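PDB 3HCW: maltose operon transcriptional repressor from Staphylococcus aureus subsp. aureus Mu50, which probably represses transcription of the maltose operon, using a C-terminal region related to periplasmic binding proteins to sense an effector. Local coordinates for residues 53-64 with 81-92. Numbering follows the deposited sequence.
Sequences MNDLMDEVYKMI and DPIKQMLIDESM
The 53-64 part of helix 53-65 and helix 82-89 run nearly parallel, crossing at -21° with their axes 10.2 Å apart at closest, and the CA atoms of Met57 and Ile83 are the nearest across the pair. The contact illustrates how neighbouring helices of an alpha/beta sandwich pack through methionines and branched aliphatic side chains, with no hydrogen bond between them. Met86 leaves its helix with CG anti to the backbone N (chi1 -178°); its extended first two torsions carry SD to 3.8 Å from Tyr61 CB, and the bend at chi3 turns CE to 3.3 Å from Met57 O. Deeper in, both methyls of Val60 meet the CG1-CD1 arm of Ile83 at about a right angle. At the N-terminal end Met53 bends at chi2 to bring CE within 3.5 Å of Pro82 CD, while Met57 CE rests on Pro82 CB. At the other end Ile64 CD1 lies 3.8 Å from both Leu87 CD2 and Met92 CG. Glu90 sets its carboxylate beside Tyr61, planes 64° apart, with OE1 in the ring plane 3.3 Å from Tyr61 CE1. Beneath, Val60 and Ile83 rest on Val13, Ile64 on Phe72 and Leu87 on Phe94, so the pair packs against one side of three neighbouring parallel strands, 9-13, 71-74 and 94-97.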
ATOM      1  N   MET A  53      13.674   4.112  18.177  1.00 62.08           N
ATOM      2  CA  MET A  53      14.888   3.336  18.459  1.00 66.14           C
ATOM      3  C   MET A  53      15.013   2.777  19.883  1.00 72.69           C
ATOM      4  O   MET A  53      15.435   1.628  20.065  1.00 75.80           O
ATOM      5  CB  MET A  53      16.144   4.142  18.101  1.00 66.80           C
ATOM      6  CG  MET A  53      17.411   3.296  18.015  1.00 67.18           C
ATOM      7  SD  MET A  53      17.069   1.775  17.111  1.00 69.55           S
ATOM      8  CE  MET A  53      18.488   0.787  17.535  1.00 56.97           C
ATOM      9  N   ASN A  54      14.665   3.579  20.885  1.00 69.53           N
ATOM     10  CA  ASN A  54      14.747   3.126  22.272  1.00 72.84           C
ATOM     11  C   ASN A  54      13.731   2.026  22.577  1.00 71.33           C
ATOM     12  O   ASN A  54      14.042   1.066  23.286  1.00 66.32           O
ATOM     13  CB  ASN A  54      14.597   4.303  23.238  1.00 76.98           C
ATOM     14  CG  ASN A  54      15.735   5.305  23.117  1.00 84.51           C
ATOM     15  OD1 ASN A  54      15.502   6.511  23.030  1.00 92.23           O
ATOM     16  ND2 ASN A  54      16.974   4.809  23.100  1.00 73.81           N
ATOM     17  N   ASP A  55      12.532   2.170  22.013  1.00 68.87           N
ATOM     18  CA  ASP A  55      11.473   1.170  22.133  1.00 71.10           C
ATOM     19  C   ASP A  55      11.765  -0.102  21.321  1.00 72.18           C
ATOM     20  O   ASP A  55      11.375  -1.196  21.726  1.00 75.25           O
ATOM     21  CB  ASP A  55      10.122   1.769  21.721  1.00 73.06           C
ATOM     22  CG  ASP A  55       9.552   2.728  22.762  1.00 78.80           C
ATOM     23  OD1 ASP A  55      10.078   2.794  23.894  1.00 82.85           O
ATOM     24  OD2 ASP A  55       8.562   3.419  22.444  1.00 77.78           O
ATOM     25  N   LEU A  56      12.441   0.050  20.180  1.00 69.44           N
ATOM     26  CA  LEU A  56      12.801  -1.087  19.325  1.00 64.64           C
ATOM     27  C   LEU A  56      13.950  -1.867  19.941  1.00 60.09           C
ATOM     28  O   LEU A  56      14.043  -3.081  19.764  1.00 57.39           O
ATOM     29  CB  LEU A  56      13.150  -0.629  17.897  1.00 64.96           C
ATOM     30  CG  LEU A  56      13.265  -1.627  16.733  1.00 62.25           C
ATOM     31  CD1 LEU A  56      11.905  -2.100  16.232  1.00 55.58           C
ATOM     32  CD2 LEU A  56      14.032  -0.994  15.586  1.00 61.69           C
ATOM     33  N   MET A  57      14.820  -1.171  20.669  1.00 64.53           N
ATOM     34  CA  MET A  57      15.853  -1.840  21.461  1.00 76.10           C
ATOM     35  C   MET A  57      15.230  -2.617  22.618  1.00 73.75           C
ATOM     36  O   MET A  57      15.694  -3.700  22.969  1.00 71.76           O
ATOM     37  CB  MET A  57      16.891  -0.843  21.982  1.00 77.66           C
ATOM     38  CG  MET A  57      17.944  -0.464  20.954  1.00 80.65           C
ATOM     39  SD  MET A  57      19.368   0.397  21.647  1.00 91.55           S
ATOM     40  CE  MET A  57      20.427  -0.982  22.094  1.00 83.99           C
ATOM     41  N   ASP A  58      14.164  -2.063  23.189  1.00 75.88           N
ATOM     42  CA  ASP A  58      13.439  -2.720  24.270  1.00 78.24           C
ATOM     43  C   ASP A  58      12.718  -3.973  23.792  1.00 72.14           C
ATOM     44  O   ASP A  58      12.890  -5.045  24.375  1.00 74.00           O
ATOM     45  CB  ASP A  58      12.454  -1.750  24.937  1.00 80.58           C
ATOM     46  CG  ASP A  58      13.146  -0.744  25.843  1.00 80.53           C
ATOM     47  OD1 ASP A  58      14.317  -0.973  26.217  1.00 69.42           O
ATOM     48  OD2 ASP A  58      12.514   0.280  26.181  1.00 89.03           O
ATOM     49  N   GLU A  59      11.943  -3.843  22.715  1.00 64.84           N
ATOM     50  CA  GLU A  59      11.081  -4.932  22.262  1.00 57.70           C
ATOM     51  C   GLU A  59      11.810  -6.089  21.572  1.00 61.84           C
ATOM     52  O   GLU A  59      11.324  -7.221  21.592  1.00 66.02           O
ATOM     53  CB  GLU A  59       9.891  -4.413  21.444  1.00 55.68           C
ATOM     54  CG  GLU A  59      10.027  -4.396  19.940  1.00 53.63           C
ATOM     55  CD  GLU A  59       8.726  -4.789  19.266  1.00 60.22           C
ATOM     56  OE1 GLU A  59       8.166  -3.988  18.491  1.00 51.14           O
ATOM     57  OE2 GLU A  59       8.244  -5.906  19.531  1.00 69.62           O
ATOM     58  N   VAL A  60      12.972  -5.813  20.982  1.00 59.39           N
ATOM     59  CA  VAL A  60      13.804  -6.879  20.431  1.00 52.80           C
ATOM     60  C   VAL A  60      14.512  -7.607  21.573  1.00 57.96           C
ATOM     61  O   VAL A  60      14.608  -8.833  21.552  1.00 63.46           O
ATOM     62  CB  VAL A  60      14.799  -6.367  19.359  1.00 53.52           C
ATOM     63  CG1 VAL A  60      15.887  -7.410  19.060  1.00 45.56           C
ATOM     64  CG2 VAL A  60      14.050  -5.991  18.077  1.00 43.05           C
ATOM     65  N   TYR A  61      14.968  -6.856  22.578  1.00 59.12           N
ATOM     66  CA  TYR A  61      15.598  -7.454  23.764  1.00 61.41           C
ATOM     67  C   TYR A  61      14.642  -8.371  24.532  1.00 55.40           C
ATOM     68  O   TYR A  61      15.067  -9.398  25.064  1.00 57.87           O
ATOM     69  CB  TYR A  61      16.183  -6.394  24.705  1.00 60.85           C
ATOM     70  CG  TYR A  61      16.979  -6.981  25.850  1.00 59.81           C
ATOM     71  CD1 TYR A  61      18.256  -7.499  25.642  1.00 65.95           C
ATOM     72  CD2 TYR A  61      16.448  -7.032  27.140  1.00 63.56           C
ATOM     73  CE1 TYR A  61      18.990  -8.048  26.688  1.00 67.50           C
ATOM     74  CE2 TYR A  61      17.170  -7.580  28.189  1.00 61.20           C
ATOM     75  CZ  TYR A  61      18.442  -8.083  27.959  1.00 69.64           C
ATOM     76  OH  TYR A  61      19.166  -8.625  28.998  1.00 69.07           O
ATOM     77  N   LYS A  62      13.368  -7.983  24.583  1.00 56.21           N
ATOM     78  CA  LYS A  62      12.310  -8.821  25.142  1.00 59.54           C
ATOM     79  C   LYS A  62      12.239 -10.150  24.393  1.00 59.37           C
ATOM     80  O   LYS A  62      12.269 -11.206  25.022  1.00 59.17           O
ATOM     81  CB  LYS A  62      10.961  -8.095  25.111  1.00 58.22           C
ATOM     82  CG  LYS A  62       9.830  -8.817  25.853  1.00 55.68           C
ATOM     83  CD  LYS A  62       8.724  -7.853  26.307  1.00 55.87           C
ATOM     84  CE  LYS A  62       7.972  -7.215  25.138  1.00 77.40           C
ATOM     85  NZ  LYS A  62       7.077  -8.177  24.431  1.00 79.07           N
ATOM     86  N   MET A  63      12.194 -10.089  23.058  1.00 55.85           N
ATOM     87  CA  MET A  63      12.236 -11.290  22.206  1.00 53.75           C
ATOM     88  C   MET A  63      13.467 -12.190  22.427  1.00 50.36           C
ATOM     89  O   MET A  63      13.360 -13.413  22.300  1.00 55.69           O
ATOM     90  CB  MET A  63      12.103 -10.919  20.725  1.00 51.66           C
ATOM     91  CG  MET A  63      10.771 -10.274  20.363  1.00 53.66           C
ATOM     92  SD  MET A  63      10.799  -9.341  18.815  1.00 50.17           S
ATOM     93  CE  MET A  63      10.602 -10.662  17.626  1.00 55.87           C
ATOM     94  N   ILE A  64      14.618 -11.596  22.759  1.00 50.19           N
ATOM     95  CA  ILE A  64      15.822 -12.377  23.098  1.00 56.86           C
ATOM     96  C   ILE A  64      15.642 -13.073  24.444  1.00 64.57           C
ATOM     97  O   ILE A  64      15.723 -14.303  24.538  1.00 59.95           O
ATOM     98  CB  ILE A  64      17.140 -11.526  23.232  1.00 59.67           C
ATOM     99  CG1 ILE A  64      17.251 -10.379  22.210  1.00 70.10           C
ATOM    100  CG2 ILE A  64      18.384 -12.443  23.240  1.00 47.64           C
ATOM    101  CD1 ILE A  64      17.322 -10.768  20.760  1.00 64.12           C
ATOM    102  N   ASP A  81      24.506   0.190  13.972  1.00 89.77           N
ATOM    103  CA  ASP A  81      23.156  -0.170  14.384  1.00 89.33           C
ATOM    104  C   ASP A  81      23.275  -0.903  15.723  1.00 88.24           C
ATOM    105  O   ASP A  81      23.904  -1.964  15.795  1.00 86.31           O
ATOM    106  CB  ASP A  81      22.485  -1.043  13.314  1.00 86.02           C
ATOM    107  CG  ASP A  81      21.019  -1.336  13.612  1.00 82.94           C
ATOM    108  OD1 ASP A  81      20.560  -2.452  13.280  1.00 77.10           O
ATOM    109  OD2 ASP A  81      20.321  -0.460  14.163  1.00 83.70           O
ATOM    110  N   PRO A  82      22.711  -0.310  16.795  1.00 89.59           N
ATOM    111  CA  PRO A  82      22.814  -0.843  18.159  1.00 89.13           C
ATOM    112  C   PRO A  82      21.972  -2.099  18.393  1.00 83.81           C
ATOM    113  O   PRO A  82      22.267  -2.875  19.305  1.00 86.12           O
ATOM    114  CB  PRO A  82      22.301   0.311  19.036  1.00 89.65           C
ATOM    115  CG  PRO A  82      22.183   1.500  18.128  1.00 91.18           C
ATOM    116  CD  PRO A  82      21.944   0.946  16.768  1.00 89.14           C
ATOM    117  N   ILE A  83      20.930  -2.282  17.587  1.00 74.02           N
ATOM    118  CA  ILE A  83      20.120  -3.496  17.647  1.00 70.73           C
ATOM    119  C   ILE A  83      20.778  -4.640  16.847  1.00 68.53           C
ATOM    120  O   ILE A  83      20.617  -5.805  17.194  1.00 66.38           O
ATOM    121  CB  ILE A  83      18.607  -3.215  17.315  1.00 69.77           C
ATOM    122  CG1 ILE A  83      17.717  -4.439  17.568  1.00 79.77           C
ATOM    123  CG2 ILE A  83      18.433  -2.698  15.930  1.00 56.92           C
ATOM    124  CD1 ILE A  83      17.391  -5.268  16.329  1.00 75.80           C
ATOM    125  N   LYS A  84      21.544  -4.301  15.808  1.00 68.00           N
ATOM    126  CA  LYS A  84      22.449  -5.264  15.170  1.00 64.36           C
ATOM    127  C   LYS A  84      23.565  -5.653  16.148  1.00 63.02           C
ATOM    128  O   LYS A  84      23.977  -6.812  16.183  1.00 61.17           O
ATOM    129  CB  LYS A  84      23.038  -4.704  13.867  1.00 65.04           C
ATOM    130  CG  LYS A  84      23.875  -5.708  13.048  1.00 67.52           C
ATOM    131  CD  LYS A  84      24.208  -5.193  11.645  1.00 72.62           C
ATOM    132  CE  LYS A  84      25.329  -4.157  11.656  1.00 82.78           C
ATOM    133  NZ  LYS A  84      25.498  -3.506  10.327  1.00 90.73           N
ATOM    134  N   GLN A  85      24.036  -4.683  16.937  1.00 65.16           N
ATOM    135  CA  GLN A  85      24.994  -4.939  18.024  1.00 66.75           C
ATOM    136  C   GLN A  85      24.428  -5.822  19.139  1.00 66.18           C
ATOM    137  O   GLN A  85      25.148  -6.645  19.705  1.00 66.00           O
ATOM    138  CB  GLN A  85      25.523  -3.630  18.622  1.00 67.50           C
ATOM    139  CG  GLN A  85      26.918  -3.245  18.140  1.00 76.92           C
ATOM    140  CD  GLN A  85      27.958  -4.335  18.378  1.00 78.90           C
ATOM    141  OE1 GLN A  85      28.633  -4.778  17.445  1.00 75.31           O
ATOM    142  NE2 GLN A  85      28.089  -4.776  19.629  1.00 78.71           N
ATOM    143  N   MET A  86      23.140  -5.638  19.437  1.00 66.88           N
ATOM    144  CA  MET A  86      22.417  -6.444  20.428  1.00 59.63           C
ATOM    145  C   MET A  86      22.446  -7.928  20.052  1.00 60.38           C
ATOM    146  O   MET A  86      22.872  -8.756  20.856  1.00 60.70           O
ATOM    147  CB  MET A  86      20.975  -5.928  20.575  1.00 55.81           C
ATOM    148  CG  MET A  86      20.099  -6.630  21.621  1.00 36.28           C
ATOM    149  SD  MET A  86      18.491  -5.813  21.720  1.00 50.36           S
ATOM    150  CE  MET A  86      18.934  -4.423  22.756  1.00 65.46           C
ATOM    151  N   LEU A  87      22.040  -8.245  18.821  1.00 61.19           N
ATOM    152  CA  LEU A  87      22.041  -9.626  18.314  1.00 62.54           C
ATOM    153  C   LEU A  87      23.439 -10.233  18.212  1.00 61.79           C
ATOM    154  O   LEU A  87      23.591 -11.454  18.264  1.00 64.32           O
ATOM    155  CB  LEU A  87      21.363  -9.711  16.947  1.00 63.35           C
ATOM    156  CG  LEU A  87      20.020  -9.027  16.692  1.00 65.38           C
ATOM    157  CD1 LEU A  87      19.682  -9.129  15.224  1.00 64.89           C
ATOM    158  CD2 LEU A  87      18.899  -9.598  17.543  1.00 59.88           C
ATOM    159  N   ILE A  88      24.447  -9.377  18.054  1.00 67.66           N
ATOM    160  CA  ILE A  88      25.846  -9.809  18.052  1.00 68.76           C
ATOM    161  C   ILE A  88      26.316 -10.113  19.478  1.00 69.09           C
ATOM    162  O   ILE A  88      26.929 -11.161  19.721  1.00 64.68           O
ATOM    163  CB  ILE A  88      26.763  -8.780  17.326  1.00 71.75           C
ATOM    164  CG1 ILE A  88      26.562  -8.893  15.808  1.00 71.05           C
ATOM    165  CG2 ILE A  88      28.245  -8.989  17.680  1.00 70.45           C
ATOM    166  CD1 ILE A  88      27.022  -7.686  15.013  1.00 63.81           C
ATOM    167  N   ASP A  89      25.999  -9.210  20.409  1.00 74.20           N
ATOM    168  CA  ASP A  89      26.314  -9.386  21.836  1.00 79.93           C
ATOM    169  C   ASP A  89      25.661 -10.634  22.433  1.00 82.19           C
ATOM    170  O   ASP A  89      26.301 -11.389  23.170  1.00 83.93           O
ATOM    171  CB  ASP A  89      25.881  -8.156  22.647  1.00 77.34           C
ATOM    172  CG  ASP A  89      26.783  -6.951  22.425  1.00 85.05           C
ATOM    173  OD1 ASP A  89      26.252  -5.818  22.355  1.00 81.52           O
ATOM    174  OD2 ASP A  89      28.018  -7.132  22.323  1.00 81.62           O
ATOM    175  N   GLU A  90      24.393 -10.853  22.088  1.00 79.15           N
ATOM    176  CA  GLU A  90      23.595 -11.910  22.701  1.00 76.04           C
ATOM    177  C   GLU A  90      23.477 -13.162  21.826  1.00 72.11           C
ATOM    178  O   GLU A  90      22.532 -13.945  21.969  1.00 71.31           O
ATOM    179  CB  GLU A  90      22.228 -11.364  23.122  1.00 76.52           C
ATOM    180  CG  GLU A  90      22.330 -10.021  23.848  1.00 87.47           C
ATOM    181  CD  GLU A  90      21.567  -9.971  25.155  1.00 96.57           C
ATOM    182  OE1 GLU A  90      22.035  -9.270  26.079  1.00 95.10           O
ATOM    183  OE2 GLU A  90      20.507 -10.625  25.265  1.00104.43           O
ATOM    184  N   SER A  91      24.453 -13.324  20.927  1.00 67.05           N
ATOM    185  CA  SER A  91      24.669 -14.528  20.100  1.00 62.64           C
ATOM    186  C   SER A  91      23.490 -15.049  19.258  1.00 62.52           C
ATOM    187  O   SER A  91      23.427 -16.245  18.948  1.00 62.61           O
ATOM    188  CB  SER A  91      25.265 -15.658  20.946  1.00 65.20           C
ATOM    189  OG  SER A  91      26.640 -15.432  21.181  1.00 70.34           O
ATOM    190  N   MET A  92      22.581 -14.155  18.876  1.00 53.38           N
ATOM    191  CA  MET A  92      21.414 -14.535  18.084  1.00 57.06           C
ATOM    192  C   MET A  92      21.758 -14.635  16.597  1.00 52.83           C
ATOM    193  O   MET A  92      22.357 -13.714  16.048  1.00 50.71           O
ATOM    194  CB  MET A  92      20.268 -13.539  18.291  1.00 58.35           C
ATOM    195  CG  MET A  92      19.588 -13.612  19.661  1.00 63.77           C
ATOM    196  SD  MET A  92      18.943 -15.243  20.095  1.00 62.63           S
ATOM    197  CE  MET A  92      17.749 -15.559  18.783  1.00 51.00           C
TER